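Local structure of terminase, large subunit (Enterobacteria phage P22, 4DKW) at residues D24-I29 with W46-A51; F34-P39 with E64-Q69; A51-L56 with E138-V143. The protein drives ATP-powered movement of viral DNA into empty capsids and cuts the genome to start and end packaging, the chain here being its C-terminal nuclease domain. All coordinates share one frame; numbering follows the deposited sequence.

Contact 1: residues D24-I29 with W46-A51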
loop_
_atom_site.group_PDB
_atom_site.type_symbol
_atom_site.label_atom_id
_atom_site.label_comp_id
_atom_site.label_asym_id
_atom_site.label_seq_id
_atom_site.Cartn_x
_atom_site.Cartn_y
_atom_site.Cartn_z
ATOM N N ASP A 24 -15.678 13.263 5.495
ATOM C CA ASP A 24 -14.768 14.314 5.935
ATOM C C ASP A 24 -13.829 13.909 7.069
ATOM O O ASP A 24 -12.703 14.392 7.155
ATOM C CB ASP A 24 -15.583 15.526 6.395
ATOM C CG ASP A 24 -15.812 16.530 5.288
ATOM O OD1 ASP A 24 -15.403 16.249 4.142
ATOM O OD2 ASP A 24 -16.398 17.600 5.569
ATOM N N HIS A 25 -14.300 13.044 7.950
ATOM C CA HIS A 25 -13.576 12.705 9.162
ATOM C C HIS A 25 -12.695 11.468 9.005
ATOM O O HIS A 25 -12.033 11.069 9.957
ATOM C CB HIS A 25 -14.566 12.467 10.313
ATOM C CG HIS A 25 -15.660 11.506 9.962
ATOM N ND1 HIS A 25 -16.294 10.694 10.866
ATOM C CD2 HIS A 25 -16.226 11.223 8.804
ATOM C CE1 HIS A 25 -17.193 9.958 10.262
ATOM N NE2 HIS A 25 -17.178 10.244 9.002
ATOM N N PHE A 26 -12.690 10.853 7.827
ATOM C CA PHE A 26 -11.788 9.722 7.585
ATOM C C PHE A 26 -10.415 10.278 7.320
ATOM O O PHE A 26 -10.293 11.400 6.856
ATOM C CB PHE A 26 -12.205 8.872 6.376
ATOM C CG PHE A 26 -13.322 7.893 6.654
ATOM C CD1 PHE A 26 -14.158 8.053 7.750
ATOM C CD2 PHE A 26 -13.534 6.819 5.806
ATOM C CE1 PHE A 26 -15.179 7.165 7.984
ATOM C CE2 PHE A 26 -14.556 5.929 6.040
ATOM C CZ PHE A 26 -15.374 6.096 7.130
ATOM N N TYR A 27 -9.388 9.491 7.620
ATOM C CA TYR A 27 -8.019 9.864 7.299
ATOM C C TYR A 27 -7.549 9.189 6.010
ATOM O O TYR A 27 -8.015 8.102 5.661
ATOM C CB TYR A 27 -7.093 9.525 8.461
ATOM C CG TYR A 27 -7.300 10.442 9.635
ATOM C CD1 TYR A 27 -6.334 11.376 9.982
ATOM C CD2 TYR A 27 -8.474 10.399 10.378
ATOM C CE1 TYR A 27 -6.517 12.223 11.047
ATOM C CE2 TYR A 27 -8.669 11.244 11.446
ATOM C CZ TYR A 27 -7.691 12.154 11.780
ATOM O OH TYR A 27 -7.868 13.003 12.850
ATOM N N VAL A 28 -6.638 9.849 5.303
ATOM C CA VAL A 28 -6.217 9.412 3.975
ATOM C C VAL A 28 -4.696 9.370 3.874
ATOM O O VAL A 28 -4.017 10.306 4.286
ATOM C CB VAL A 28 -6.759 10.360 2.866
ATOM C CG1 VAL A 28 -6.352 9.857 1.487
ATOM C CG2 VAL A 28 -8.281 10.505 2.956
ATOM N N ILE A 29 -4.167 8.276 3.336
ATOM C CA ILE A 29 -2.732 8.156 3.086
ATOM C C ILE A 29 -2.494 7.343 1.817
ATOM O O ILE A 29 -3.253 6.432 1.494
ATOM C CB ILE A 29 -1.961 7.551 4.302
ATOM C CG1 ILE A 29 -0.451 7.714 4.121
ATOM C CG2 ILE A 29 -2.330 6.083 4.546
ATOM C CD1 ILE A 29 0.353 7.217 5.272
ATOM N N TRP A 46 -7.914 4.517 3.154
ATOM C CA TRP A 46 -8.700 5.389 4.018
ATOM C C TRP A 46 -8.789 4.737 5.380
ATOM O O TRP A 46 -8.908 3.512 5.476
ATOM C CB TRP A 46 -10.107 5.605 3.468
ATOM C CG TRP A 46 -10.148 6.247 2.128
ATOM C CD1 TRP A 46 -9.107 6.817 1.453
ATOM C CD2 TRP A 46 -11.299 6.386 1.286
ATOM N NE1 TRP A 46 -9.539 7.308 0.245
ATOM C CE2 TRP A 46 -10.879 7.058 0.119
ATOM C CE3 TRP A 46 -12.646 6.015 1.414
ATOM C CZ2 TRP A 46 -11.762 7.353 -0.924
ATOM C CZ3 TRP A 46 -13.520 6.314 0.378
ATOM C CH2 TRP A 46 -13.075 6.976 -0.776
ATOM N N TRP A 47 -8.712 5.558 6.423
ATOM C CA TRP A 47 -8.770 5.084 7.803
ATOM C C TRP A 47 -9.880 5.812 8.578
ATOM O O TRP A 47 -9.819 7.020 8.797
ATOM C CB TRP A 47 -7.419 5.297 8.498
ATOM C CG TRP A 47 -7.311 4.670 9.851
ATOM C CD1 TRP A 47 -8.140 3.725 10.392
ATOM C CD2 TRP A 47 -6.296 4.927 10.835
ATOM N NE1 TRP A 47 -7.716 3.390 11.657
ATOM C CE2 TRP A 47 -6.593 4.104 11.951
ATOM C CE3 TRP A 47 -5.186 5.762 10.878
ATOM C CZ2 TRP A 47 -5.787 4.106 13.110
ATOM C CZ3 TRP A 47 -4.399 5.762 12.025
ATOM C CH2 TRP A 47 -4.704 4.940 13.124
ATOM N N ASP A 48 -10.900 5.059 8.960
ATOM C CA ASP A 48 -11.908 5.514 9.891
ATOM C C ASP A 48 -11.305 5.249 11.262
ATOM O O ASP A 48 -11.282 4.108 11.705
ATOM C CB ASP A 48 -13.189 4.673 9.687
ATOM C CG ASP A 48 -14.338 5.103 10.594
ATOM O OD1 ASP A 48 -14.093 5.835 11.577
ATOM O OD2 ASP A 48 -15.489 4.706 10.326
ATOM N N LYS A 49 -10.805 6.283 11.935
ATOM C CA LYS A 49 -10.202 6.095 13.260
ATOM C C LYS A 49 -11.198 5.825 14.368
ATOM O O LYS A 49 -10.842 5.236 15.384
ATOM C CB LYS A 49 -9.351 7.293 13.660
ATOM C CG LYS A 49 -8.124 7.506 12.797
ATOM C CD LYS A 49 -7.155 8.457 13.480
ATOM C CE LYS A 49 -6.044 8.838 12.543
ATOM N NZ LYS A 49 -5.141 9.850 13.128
ATOM N N ASP A 50 -12.443 6.268 14.180
ATOM C CA ASP A 50 -13.511 6.041 15.156
ATOM C C ASP A 50 -13.902 4.560 15.247
ATOM O O ASP A 50 -13.912 3.985 16.339
ATOM C CB ASP A 50 -14.740 6.907 14.838
ATOM C CG ASP A 50 -14.424 8.391 14.847
ATOM O OD1 ASP A 50 -13.961 8.898 15.894
ATOM O OD2 ASP A 50 -14.617 9.053 13.805
ATOM N N ALA A 51 -14.224 3.954 14.105
ATOM C CA ALA A 51 -14.524 2.524 14.054
ATOM C C ALA A 51 -13.231 1.701 13.979
ATOM O O ALA A 51 -13.245 0.493 14.224
ATOM C CB ALA A 51 -15.420 2.221 12.867
HETATM O O HOH W 1 -11.974 8.963 11.923
#
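The antiparallel hairpin of strands 27-33 and 40-48, part of the central sheet of the RNase H-like nuclease domain, is joined here at the end remote from its turn. Tyr27 and Trp47 are a hydrogen-bonded pair: Tyr27 N gives a nearly straight bond (176°) to Trp47 O at 2.8 Å, and Trp47 N returns one to Tyr27 O at 2.7 Å. Val28 and Trp46, the neighbouring non-hydrogen-bonded pair, lie side by side on the other face. On the Tyr27 face the extended chain of Lys49 crosses the Tyr27 ring at about a right angle. Lys49 CE sits over the Tyr27 ring, 3.4 Å from its centroid, and Lys49 NZ follows at 3.7 Å in a cation-pi contact, while Lys49 CG covers one face of Trp47. Away from that face, Asp48 CB lies over one face of the Phe26 ring, 3.8 Å from its centroid. Asp48 OD1 accepts from Ala51 N at 3.2 Å, an Asx motif that turns the chain after the strand. A water donates to His25 O and Asp50 OD2 and accepts from Lys49 N. Lysine suits this exposed margin: its methylenes cover aromatic carbon, and the pi electrons of Tyr27 probably stabilise its charge.

Contact 2: residues F34-P39 with E64-Q69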
loop_
_atom_site.group_PDB
_atom_site.type_symbol
_atom_site.label_atom_id
_atom_site.label_comp_id
_atom_site.label_asym_id
_atom_site.label_seq_id
_atom_site.Cartn_x
_atom_site.Cartn_y
_atom_site.Cartn_z
ATOM N N PHE A 34 8.155 0.942 -5.548
ATOM C CA PHE A 34 8.897 1.309 -6.747
ATOM C C PHE A 34 9.104 0.082 -7.629
ATOM O O PHE A 34 9.127 -1.049 -7.131
ATOM C CB PHE A 34 10.238 1.959 -6.392
ATOM C CG PHE A 34 10.108 3.179 -5.539
ATOM C CD1 PHE A 34 9.483 4.308 -6.025
ATOM C CD2 PHE A 34 10.614 3.197 -4.251
ATOM C CE1 PHE A 34 9.356 5.438 -5.242
ATOM C CE2 PHE A 34 10.499 4.325 -3.464
ATOM C CZ PHE A 34 9.867 5.448 -3.958
ATOM N N GLY A 35 9.224 0.311 -8.936
ATOM C CA GLY A 35 9.442 -0.770 -9.883
ATOM C C GLY A 35 9.477 -0.355 -11.344
ATOM O O GLY A 35 8.643 0.430 -11.795
ATOM N N TRP A 36 10.447 -0.887 -12.086
ATOM C CA TRP A 36 10.495 -0.673 -13.530
ATOM C C TRP A 36 10.190 -1.968 -14.307
ATOM O O TRP A 36 9.173 -2.064 -15.004
ATOM C CB TRP A 36 11.835 -0.071 -13.969
ATOM C CG TRP A 36 11.854 0.198 -15.433
ATOM C CD1 TRP A 36 12.362 -0.611 -16.413
ATOM C CD2 TRP A 36 11.299 1.339 -16.101
ATOM N NE1 TRP A 36 12.167 -0.034 -17.648
ATOM C CE2 TRP A 36 11.514 1.161 -17.483
ATOM C CE3 TRP A 36 10.645 2.496 -15.665
ATOM C CZ2 TRP A 36 11.098 2.094 -18.430
ATOM C CZ3 TRP A 36 10.234 3.424 -16.609
ATOM C CH2 TRP A 36 10.460 3.215 -17.973
ATOM N N ASN A 37 11.075 -2.955 -14.185
ATOM C CA ASN A 37 10.831 -4.265 -14.782
ATOM C C ASN A 37 9.690 -4.974 -14.068
ATOM O O ASN A 37 8.835 -5.597 -14.703
ATOM C CB ASN A 37 12.090 -5.126 -14.739
ATOM C CG ASN A 37 13.203 -4.571 -15.607
ATOM O OD1 ASN A 37 12.954 -4.010 -16.679
ATOM N ND2 ASN A 37 14.443 -4.714 -15.142
ATOM N N HIS A 38 9.706 -4.887 -12.739
ATOM C CA HIS A 38 8.574 -5.292 -11.914
ATOM C C HIS A 38 7.563 -4.157 -11.924
ATOM O O HIS A 38 7.927 -3.000 -12.148
ATOM C CB HIS A 38 9.021 -5.569 -10.474
ATOM C CG HIS A 38 9.993 -6.701 -10.343
ATOM N ND1 HIS A 38 11.349 -6.537 -10.516
ATOM C CD2 HIS A 38 9.805 -8.010 -10.054
ATOM C CE1 HIS A 38 11.958 -7.696 -10.338
ATOM N NE2 HIS A 38 11.043 -8.606 -10.058
ATOM N N PRO A 39 6.285 -4.478 -11.696
ATOM C CA PRO A 39 5.311 -3.383 -11.641
ATOM C C PRO A 39 5.587 -2.444 -10.467
ATOM O O PRO A 39 6.010 -2.892 -9.406
ATOM C CB PRO A 39 3.977 -4.110 -11.414
ATOM C CG PRO A 39 4.210 -5.487 -11.953
ATOM C CD PRO A 39 5.644 -5.802 -11.637
ATOM N N GLU A 64 7.110 -0.620 -16.196
ATOM C CA GLU A 64 7.793 0.268 -17.135
ATOM C C GLU A 64 7.146 1.643 -17.288
ATOM O O GLU A 64 6.950 2.129 -18.403
ATOM C CB GLU A 64 7.957 -0.415 -18.493
ATOM C CG GLU A 64 8.820 -1.666 -18.428
ATOM C CD GLU A 64 8.833 -2.443 -19.726
ATOM O OE1 GLU A 64 8.052 -2.098 -20.640
ATOM O OE2 GLU A 64 9.627 -3.402 -19.830
ATOM N N ASN A 65 6.807 2.249 -16.154
ATOM C CA ASN A 65 6.356 3.638 -16.116
ATOM C C ASN A 65 7.285 4.494 -15.259
ATOM O O ASN A 65 7.772 4.059 -14.212
ATOM C CB ASN A 65 4.917 3.744 -15.589
ATOM C CG ASN A 65 3.875 3.668 -16.693
ATOM O OD1 ASN A 65 4.085 3.022 -17.725
ATOM N ND2 ASN A 65 2.744 4.340 -16.483
ATOM N N THR A 66 7.540 5.712 -15.716
ATOM C CA THR A 66 8.339 6.648 -14.948
ATOM C C THR A 66 7.487 7.257 -13.844
ATOM O O THR A 66 6.282 7.011 -13.772
ATOM C CB THR A 66 8.877 7.776 -15.843
ATOM O OG1 THR A 66 7.779 8.534 -16.360
ATOM C CG2 THR A 66 9.672 7.205 -16.999
ATOM N N ALA A 67 8.115 8.053 -12.983
ATOM C CA ALA A 67 7.388 8.759 -11.932
ATOM C C ALA A 67 6.421 9.789 -12.525
ATOM O O ALA A 67 5.321 9.983 -11.999
ATOM C CB ALA A 67 8.362 9.423 -10.961
ATOM N N VAL A 68 6.835 10.437 -13.618
ATOM C CA VAL A 68 5.998 11.401 -14.335
ATOM C C VAL A 68 4.740 10.735 -14.891
ATOM O O VAL A 68 3.652 11.309 -14.847
ATOM C CB VAL A 68 6.793 12.094 -15.477
ATOM C CG1 VAL A 68 5.906 13.056 -16.265
ATOM C CG2 VAL A 68 8.027 12.803 -14.920
ATOM N N GLN A 69 4.894 9.516 -15.404
ATOM C CA GLN A 69 3.755 8.747 -15.892
ATOM C C GLN A 69 2.852 8.276 -14.754
ATOM O O GLN A 69 1.630 8.264 -14.903
ATOM C CB GLN A 69 4.205 7.548 -16.723
ATOM C CG GLN A 69 4.940 7.919 -18.003
ATOM C CD GLN A 69 5.434 6.699 -18.754
ATOM O OE1 GLN A 69 6.517 6.182 -18.476
ATOM N NE2 GLN A 69 4.637 6.227 -19.704
HETATM O O HOH W 2 6.342 1.205 -13.660
#
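The two backbones come together at one place, where the CA atoms of Trp36 and Glu64 are 4.6 Å apart and Glu64 N donates to Trp36 O at 2.8 Å, in the carbonyl plane and on a lone pair. Neither segment is a strand here; residues 34-39 form the loop between strands 27-33 and 40-48, and residues 64-69 run into the first turn of helix 67-78. A water adds a second link, accepting from Asn65 N at 2.7 Å, with Gly35 O within its reach.

Trp36 carries the side-chain contact. With CG anti to its backbone N (chi1 -178°), the indole reaches across the opposite chain and lays one face on the backbone of Glu64, whose CA stands 3.7 Å from the centroid of the six-membered ring, almost on the normal. Farther along, Trp36 CZ3 meets Asn65 C at 3.4 Å, and the methyl CG2 of Thr66 touches the same ring carbon. Glu64 keeps its chain extended and crosses the indole at about a right angle, and Glu64 CG lies beside Trp36 NE1. A broad flat ring suits this surface position because it can lie over Glu64 and still reach Asn65 and Thr66 with its far edge. A CB at Gly35 would collide with Pro39 O.

Thr66 is the N-cap of the helix. Its OG1 accepts from Gln69 N at 3.2 Å, and its own N donates to Gln69 OE1 at 3.0 Å, so each side chain satisfies the other residue's amide: a capping box. Thus a capped helix start is fastened to the loop that follows the catalytic metal ligand Asp33, with the Trp36 side chain about 5 Å from a bound magnesium ion, at the margin of the nuclease's active site.

Contact 3: residues A51-L56 with E138-V143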
loop_
_atom_site.group_PDB
_atom_site.type_symbol
_atom_site.label_atom_id
_atom_site.label_comp_id
_atom_site.label_asym_id
_atom_site.label_seq_id
_atom_site.Cartn_x
_atom_site.Cartn_y
_atom_site.Cartn_z
ATOM N N ALA A 51 -14.224 3.954 14.105
ATOM C CA ALA A 51 -14.524 2.524 14.054
ATOM C C ALA A 51 -13.231 1.701 13.979
ATOM O O ALA A 51 -13.245 0.493 14.224
ATOM C CB ALA A 51 -15.420 2.221 12.867
ATOM N N ASP A 52 -12.125 2.368 13.634
ATOM C CA ASP A 52 -10.818 1.727 13.443
ATOM C C ASP A 52 -10.913 0.697 12.314
ATOM O O ASP A 52 -10.593 -0.478 12.490
ATOM C CB ASP A 52 -10.309 1.111 14.751
ATOM C CG ASP A 52 -8.796 1.014 14.804
ATOM O OD1 ASP A 52 -8.131 1.290 13.776
ATOM O OD2 ASP A 52 -8.273 0.653 15.878
ATOM N N VAL A 53 -11.377 1.164 11.155
ATOM C CA VAL A 53 -11.549 0.338 9.962
ATOM C C VAL A 53 -10.751 0.955 8.819
ATOM O O VAL A 53 -10.739 2.175 8.660
ATOM C CB VAL A 53 -13.047 0.217 9.555
ATOM C CG1 VAL A 53 -13.208 -0.565 8.242
ATOM C CG2 VAL A 53 -13.844 -0.469 10.657
ATOM N N PHE A 54 -10.089 0.108 8.029
ATOM C CA PHE A 54 -9.286 0.544 6.890
ATOM C C PHE A 54 -9.952 0.175 5.575
ATOM O O PHE A 54 -10.507 -0.915 5.447
ATOM C CB PHE A 54 -7.896 -0.085 6.949
ATOM C CG PHE A 54 -7.116 0.307 8.170
ATOM C CD1 PHE A 54 -6.180 1.322 8.108
ATOM C CD2 PHE A 54 -7.328 -0.335 9.378
ATOM C CE1 PHE A 54 -5.468 1.689 9.237
ATOM C CE2 PHE A 54 -6.621 0.025 10.501
ATOM C CZ PHE A 54 -5.685 1.040 10.429
ATOM N N TYR A 55 -9.892 1.090 4.606
ATOM C CA TYR A 55 -10.437 0.846 3.270
ATOM C C TYR A 55 -9.349 1.099 2.238
ATOM O O TYR A 55 -8.822 2.209 2.144
ATOM C CB TYR A 55 -11.623 1.774 2.975
ATOM C CG TYR A 55 -12.760 1.659 3.968
ATOM C CD1 TYR A 55 -13.813 0.776 3.734
ATOM C CD2 TYR A 55 -12.784 2.424 5.138
ATOM C CE1 TYR A 55 -14.866 0.657 4.630
ATOM C CE2 TYR A 55 -13.833 2.303 6.046
ATOM C CZ TYR A 55 -14.870 1.413 5.777
ATOM O OH TYR A 55 -15.928 1.280 6.647
ATOM N N LEU A 56 -8.993 0.066 1.486
ATOM C CA LEU A 56 -8.095 0.246 0.366
ATOM C C LEU A 56 -8.963 0.775 -0.770
ATOM O O LEU A 56 -9.716 0.024 -1.380
ATOM C CB LEU A 56 -7.425 -1.075 0.001
ATOM C CG LEU A 56 -6.396 -0.968 -1.124
ATOM C CD1 LEU A 56 -5.289 0.007 -0.740
ATOM C CD2 LEU A 56 -5.827 -2.338 -1.422
ATOM N N GLU A 138 -11.297 -9.551 11.678
ATOM C CA GLU A 138 -12.183 -8.783 12.556
ATOM C C GLU A 138 -13.163 -7.915 11.776
ATOM O O GLU A 138 -13.985 -7.219 12.363
ATOM C CB GLU A 138 -11.354 -7.905 13.502
ATOM C CG GLU A 138 -10.437 -8.706 14.408
ATOM C CD GLU A 138 -9.602 -7.840 15.329
ATOM O OE1 GLU A 138 -9.986 -6.676 15.559
ATOM O OE2 GLU A 138 -8.573 -8.331 15.851
ATOM N N GLY A 139 -13.066 -7.943 10.453
ATOM C CA GLY A 139 -13.930 -7.126 9.613
ATOM C C GLY A 139 -13.502 -5.658 9.545
ATOM O O GLY A 139 -14.310 -4.771 9.230
ATOM N N ARG A 140 -12.227 -5.392 9.816
ATOM C CA ARG A 140 -11.736 -4.014 9.892
ATOM C C ARG A 140 -10.747 -3.647 8.801
ATOM O O ARG A 140 -10.054 -2.635 8.907
ATOM C CB ARG A 140 -11.146 -3.737 11.275
ATOM C CG ARG A 140 -12.189 -3.924 12.381
ATOM C CD ARG A 140 -11.825 -3.217 13.685
ATOM N NE ARG A 140 -10.728 -3.872 14.391
ATOM C CZ ARG A 140 -9.524 -3.332 14.576
ATOM N NH1 ARG A 140 -9.265 -2.123 14.110
ATOM N NH2 ARG A 140 -8.585 -3.998 15.241
ATOM N N PHE A 141 -10.686 -4.472 7.756
ATOM C CA PHE A 141 -9.894 -4.161 6.575
ATOM C C PHE A 141 -10.731 -4.520 5.375
ATOM O O PHE A 141 -11.059 -5.684 5.175
ATOM C CB PHE A 141 -8.546 -4.914 6.546
ATOM C CG PHE A 141 -7.709 -4.591 5.344
ATOM C CD1 PHE A 141 -6.869 -3.483 5.346
ATOM C CD2 PHE A 141 -7.786 -5.368 4.189
ATOM C CE1 PHE A 141 -6.107 -3.165 4.223
ATOM C CE2 PHE A 141 -7.027 -5.059 3.066
ATOM C CZ PHE A 141 -6.189 -3.950 3.086
ATOM N N LYS A 142 -11.076 -3.505 4.587
ATOM C CA LYS A 142 -11.898 -3.678 3.399
ATOM C C LYS A 142 -11.157 -3.184 2.157
ATOM O O LYS A 142 -10.337 -2.252 2.238
ATOM C CB LYS A 142 -13.220 -2.912 3.556
ATOM C CG LYS A 142 -14.014 -3.256 4.799
ATOM C CD LYS A 142 -14.577 -4.663 4.707
ATOM C CE LYS A 142 -15.318 -5.050 5.977
ATOM N NZ LYS A 142 -15.415 -6.530 6.086
ATOM N N VAL A 143 -11.448 -3.810 1.015
ATOM C CA VAL A 143 -10.913 -3.377 -0.278
ATOM C C VAL A 143 -12.072 -3.081 -1.227
ATOM O O VAL A 143 -12.961 -3.912 -1.380
ATOM C CB VAL A 143 -9.993 -4.466 -0.884
ATOM C CG1 VAL A 143 -9.390 -4.014 -2.236
ATOM C CG2 VAL A 143 -8.894 -4.809 0.100
#
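Strand 53-62 runs parallel to strand 141-144 here, in the mixed central sheet of the RNase H-like nuclease domain, and the contact changes character from a buried face to a charged end. Three backbone bonds join the strands: Phe54 N to Arg140 O at 2.9 Å, Lys142 N to Phe54 O at 2.8 Å, nearly along the C=O axis, and Leu56 N to Lys142 O at 2.8 Å.

The packed side carries Phe54, Leu56, Phe141 and Val143, all buried beneath helices 125-137, 148-156 and 171-181. Phe141 swings its ring anti to the backbone N, bringing CD1 to 3.9 Å from Phe54 CB. Leu56 and Val143 lie side by side and point the same way, with CB of the leucine 4.0 Å from CG2 of the valine. Such branched and aromatic side chains give the helices a largely apolar surface to pack on.

The other face is more open to solvent, its residues only partly exposed. Tyr55 lies alongside Lys142, its CD1 3.7 Å from the lysine CB, while NZ of Lys142 leads off to Thr14 O. At the strand ends, Asp52 and Val53 both face Asp48 in a G1 beta bulge. Gly139, with positive phi, closes helix 125-137 in a Schellman motif and sends the chain into Arg140. Arginine suits this place because its planar head serves several acceptors at once. Bent at chi3, it holds Glu138 OE1 side-on with NE and NH2 in a salt bridge, and turns its third nitrogen to the neighbouring strand. Asp52 OD1 takes a hydrogen bond from Trp47 NE1. Arg140 NH1 forms a looser salt bridge with Asp52 OD2, whose carboxylate is tilted 52° from the guanidinium plane, and donates a hydrogen bond to Asp52 O, on a lone pair, at 2.7 Å.

How the contacts relate
Contacts 1 and 3 are neighbours on one sheet, their centres about 10 Å apart: strand 40-48 of contact 1 pairs with strand 53-62 of contact 3, and they share Ala51 in the connecting turn. Across these strands Trp47 stacks on Phe54. Both are partly buried and rest on regular strand bonds, antiparallel in contact 1 and parallel in contact 3, with charged side chains at their margins. Contact 2 lies on the other side of the chain's centre, its centre 28 to 29 Å from the others. A surface contact of loop and helix start, it relies on one backbone bond, a water and an indole face, close to the magnesium site.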